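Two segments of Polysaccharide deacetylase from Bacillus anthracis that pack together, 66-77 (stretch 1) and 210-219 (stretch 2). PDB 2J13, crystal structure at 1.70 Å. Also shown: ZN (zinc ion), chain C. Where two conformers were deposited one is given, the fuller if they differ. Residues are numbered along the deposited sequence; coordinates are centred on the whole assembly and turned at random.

Stretch 1, residues 66-77: ENGYTGKILDVL
Stretch 2, residues 210-219: LHAISKDNAE

Residues 66-77 run from a loop into a helix beginning at Thr70, and residues 210-219 run past it as a loop, extended at Leu210 and His211, that bends through a type I turn, Ser214 to Asn217, into a second helix. CA atoms pair Asn67 with Ile213 and Tyr69 with Ala212 (both 5.5 Å), then Ile73 with Ala218 (5.2 Å). No direct hydrogen bond joins the stretches; shape and one water do, burying 538 Å².

The Tyr69 ring (chi1 m, chi2 -71°) lies against the turn, one face covered by Ser214 O (3.6 Å from CG) and Lys215 N (3.5 Å from CZ). Asn217 OD1 shapes that backbone by accepting from Ile213 N (2.7 Å) and, weakly, from Ser214 N (3.3 Å).

Ala212 CB is a small bump received between Ile73 CG1 (3.6 Å) and Thr70 OG1 (4.0 Å). Ile73 (m, m) extends CD1 to 4.1 Å from Ala218 CA. Ala218 (phi/psi -63/-39) places its CB against the first helix, 4.0 Å from Lys72 CB and 4.2 Å from Val76 CG2 (chi1 t).

Water 1 donates to Ala212 O (2.6 Å) and Thr70 OG1 (3.2 Å) and accepts from Tyr69 N (2.9 Å). Glu66 (t, p) braces the helix start, its OE1 accepting from Thr70 OG1 at 2.6 Å. Gly68, at 106/9, suits a backbone where a CB would jam against the preceding carbonyl.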

# COMPACT_ATOMS: atom_id res chain seq x y z
N GLU A 66 -10.62 -10.38 -4.16
CA GLU A 66 -11.81 -9.54 -4.37
C GLU A 66 -13.01 -10.16 -3.67
O GLU A 66 -13.49 -11.20 -4.09
CB GLU A 66 -12.14 -9.33 -5.85
CG GLU A 66 -13.39 -8.45 -6.14
CD GLU A 66 -13.34 -7.08 -5.49
OE1 GLU A 66 -12.23 -6.49 -5.40
OE2 GLU A 66 -14.44 -6.58 -5.08
N ASN A 67 -13.50 -9.47 -2.65
CA ASN A 67 -14.64 -9.93 -1.87
C ASN A 67 -15.97 -9.46 -2.44
O ASN A 67 -17.02 -9.92 -2.00
CB ASN A 67 -14.51 -9.43 -0.44
CG ASN A 67 -13.45 -10.19 0.35
OD1 ASN A 67 -12.31 -9.75 0.47
ND2 ASN A 67 -13.86 -11.31 0.93
N GLY A 68 -15.92 -8.54 -3.39
CA GLY A 68 -17.10 -8.03 -4.10
C GLY A 68 -17.53 -6.63 -3.69
O GLY A 68 -18.61 -6.13 -4.11
N TYR A 69 -16.71 -5.95 -2.90
CA TYR A 69 -17.07 -4.61 -2.41
C TYR A 69 -16.11 -3.50 -2.85
O TYR A 69 -16.28 -2.34 -2.47
CB TYR A 69 -17.20 -4.67 -0.88
CG TYR A 69 -18.19 -5.73 -0.49
CD1 TYR A 69 -19.54 -5.52 -0.73
CD2 TYR A 69 -17.79 -6.95 0.04
CE1 TYR A 69 -20.48 -6.48 -0.43
CE2 TYR A 69 -18.74 -7.94 0.36
CZ TYR A 69 -20.08 -7.68 0.12
OH TYR A 69 -21.07 -8.60 0.41
N THR A 70 -15.07 -3.83 -3.61
CA THR A 70 -14.13 -2.80 -4.02
C THR A 70 -14.82 -1.70 -4.84
O THR A 70 -14.45 -0.56 -4.74
CB THR A 70 -12.93 -3.40 -4.72
OG1 THR A 70 -12.33 -4.37 -3.82
CG2 THR A 70 -11.93 -2.31 -5.10
N GLY A 71 -15.81 -2.05 -5.66
CA GLY A 71 -16.52 -1.03 -6.44
C GLY A 71 -17.26 -0.06 -5.54
O GLY A 71 -17.33 1.13 -5.83
N LYS A 72 -17.81 -0.57 -4.45
CA LYS A 72 -18.51 0.27 -3.46
C LYS A 72 -17.53 1.17 -2.70
O LYS A 72 -17.85 2.33 -2.44
CB LYS A 72 -19.32 -0.61 -2.49
CG LYS A 72 -20.57 -1.23 -3.13
CD LYS A 72 -21.06 -2.43 -2.33
CE LYS A 72 -22.59 -2.57 -2.34
NZ LYS A 72 -23.09 -3.56 -1.33
N ILE A 73 -16.34 0.66 -2.36
CA ILE A 73 -15.26 1.49 -1.81
C ILE A 73 -14.91 2.61 -2.78
O ILE A 73 -14.79 3.78 -2.39
CB ILE A 73 -13.96 0.63 -1.50
CG1 ILE A 73 -14.21 -0.29 -0.33
CG2 ILE A 73 -12.76 1.49 -1.24
CD1 ILE A 73 -14.40 0.36 0.96
N LEU A 74 -14.73 2.26 -4.04
CA LEU A 74 -14.34 3.24 -5.03
C LEU A 74 -15.44 4.30 -5.17
O LEU A 74 -15.14 5.46 -5.32
CB LEU A 74 -14.06 2.57 -6.38
CG LEU A 74 -12.68 1.85 -6.43
CD1 LEU A 74 -12.62 0.89 -7.59
CD2 LEU A 74 -11.57 2.89 -6.51
N ASP A 75 -16.69 3.87 -5.08
CA ASP A 75 -17.81 4.85 -5.15
C ASP A 75 -17.72 5.88 -4.00
O ASP A 75 -17.93 7.08 -4.20
CB ASP A 75 -19.15 4.12 -5.09
CG ASP A 75 -19.48 3.31 -6.34
OD1 ASP A 75 -18.89 3.55 -7.41
OD2 ASP A 75 -20.37 2.44 -6.25
N VAL A 76 -17.46 5.39 -2.78
CA VAL A 76 -17.28 6.27 -1.63
C VAL A 76 -16.11 7.24 -1.86
O VAL A 76 -16.22 8.43 -1.66
CB VAL A 76 -17.08 5.49 -0.33
CG1 VAL A 76 -16.68 6.42 0.78
CG2 VAL A 76 -18.34 4.69 0.05
N LEU A 77 -14.95 6.73 -2.29
CA LEU A 77 -13.79 7.59 -2.48
C LEU A 77 -14.03 8.69 -3.53
O LEU A 77 -13.55 9.82 -3.38
CB LEU A 77 -12.57 6.73 -2.89
CG LEU A 77 -12.11 5.74 -1.82
CD1 LEU A 77 -10.98 4.82 -2.43
CD2 LEU A 77 -11.63 6.47 -0.59
N LEU A 210 -6.94 -0.15 5.29
CA LEU A 210 -8.34 -0.49 5.49
C LEU A 210 -8.73 -1.63 4.54
O LEU A 210 -7.87 -2.15 3.82
CB LEU A 210 -9.24 0.73 5.30
CG LEU A 210 -9.01 1.88 6.32
CD1 LEU A 210 -10.12 2.98 6.21
CD2 LEU A 210 -8.93 1.43 7.74
N HIS A 211 -10.00 -2.04 4.59
CA HIS A 211 -10.47 -3.25 3.91
C HIS A 211 -11.80 -3.09 3.19
O HIS A 211 -12.55 -2.14 3.44
CB HIS A 211 -10.53 -4.42 4.92
CG HIS A 211 -9.20 -4.77 5.50
ND1 HIS A 211 -8.68 -4.16 6.62
CD2 HIS A 211 -8.27 -5.66 5.09
CE1 HIS A 211 -7.48 -4.66 6.87
NE2 HIS A 211 -7.21 -5.57 5.94
N ALA A 212 -12.08 -4.03 2.29
CA ALA A 212 -13.28 -4.05 1.47
C ALA A 212 -13.85 -5.47 1.52
O ALA A 212 -14.01 -6.12 0.49
CB ALA A 212 -12.95 -3.65 0.03
N ILE A 213 -14.12 -5.94 2.73
CA ILE A 213 -14.39 -7.36 2.95
C ILE A 213 -15.88 -7.64 3.07
O ILE A 213 -16.35 -8.70 2.65
CB ILE A 213 -13.64 -7.89 4.18
CG1 ILE A 213 -12.16 -8.09 3.82
CG2 ILE A 213 -14.28 -9.20 4.71
CD1 ILE A 213 -11.21 -8.08 5.01
N SER A 214 -16.64 -6.70 3.62
CA SER A 214 -18.06 -6.93 3.80
C SER A 214 -18.92 -5.80 3.31
O SER A 214 -18.43 -4.73 2.99
CB SER A 214 -18.37 -7.20 5.27
OG SER A 214 -18.12 -6.05 6.05
N LYS A 215 -20.23 -6.07 3.28
CA LYS A 215 -21.22 -5.11 2.80
C LYS A 215 -21.22 -3.81 3.59
O LYS A 215 -21.52 -2.77 3.02
CB LYS A 215 -22.63 -5.77 2.78
CG LYS A 215 -23.79 -4.95 3.36
CD LYS A 215 -24.38 -3.93 2.36
CE LYS A 215 -25.51 -3.09 2.99
NZ LYS A 215 -26.42 -2.50 1.95
N ASP A 216 -20.84 -3.85 4.87
CA ASP A 216 -20.85 -2.65 5.74
C ASP A 216 -19.56 -1.82 5.70
O ASP A 216 -19.51 -0.73 6.27
CB ASP A 216 -21.06 -3.06 7.20
CG ASP A 216 -22.50 -3.43 7.52
OD1 ASP A 216 -23.42 -3.10 6.74
OD2 ASP A 216 -22.72 -4.04 8.59
N ASN A 217 -18.50 -2.33 5.09
CA ASN A 217 -17.22 -1.61 5.06
C ASN A 217 -17.29 -0.29 4.34
O ASN A 217 -16.61 0.65 4.72
CB ASN A 217 -16.13 -2.47 4.39
CG ASN A 217 -15.60 -3.58 5.28
OD1 ASN A 217 -14.75 -4.34 4.86
ND2 ASN A 217 -16.09 -3.66 6.53
N ALA A 218 -18.06 -0.24 3.27
CA ALA A 218 -18.20 0.99 2.48
C ALA A 218 -18.82 2.11 3.33
O ALA A 218 -18.38 3.27 3.27
CB ALA A 218 -19.02 0.72 1.22
N GLU A 219 -19.80 1.73 4.17
CA GLU A 219 -20.49 2.65 5.07
C GLU A 219 -19.53 3.14 6.15
O GLU A 219 -19.49 4.33 6.49
CB GLU A 219 -21.69 1.94 5.72
CG GLU A 219 -22.97 2.77 5.86
CD GLU A 219 -24.21 1.90 6.11
OE1 GLU A 219 -24.07 0.72 6.52
OE2 GLU A 219 -25.34 2.41 5.89
ZN ZN C . -5.60 -6.78 5.75
O HOH W 1 -13.94 -6.49 -2.06
O HOH W 2 -5.07 -6.40 3.84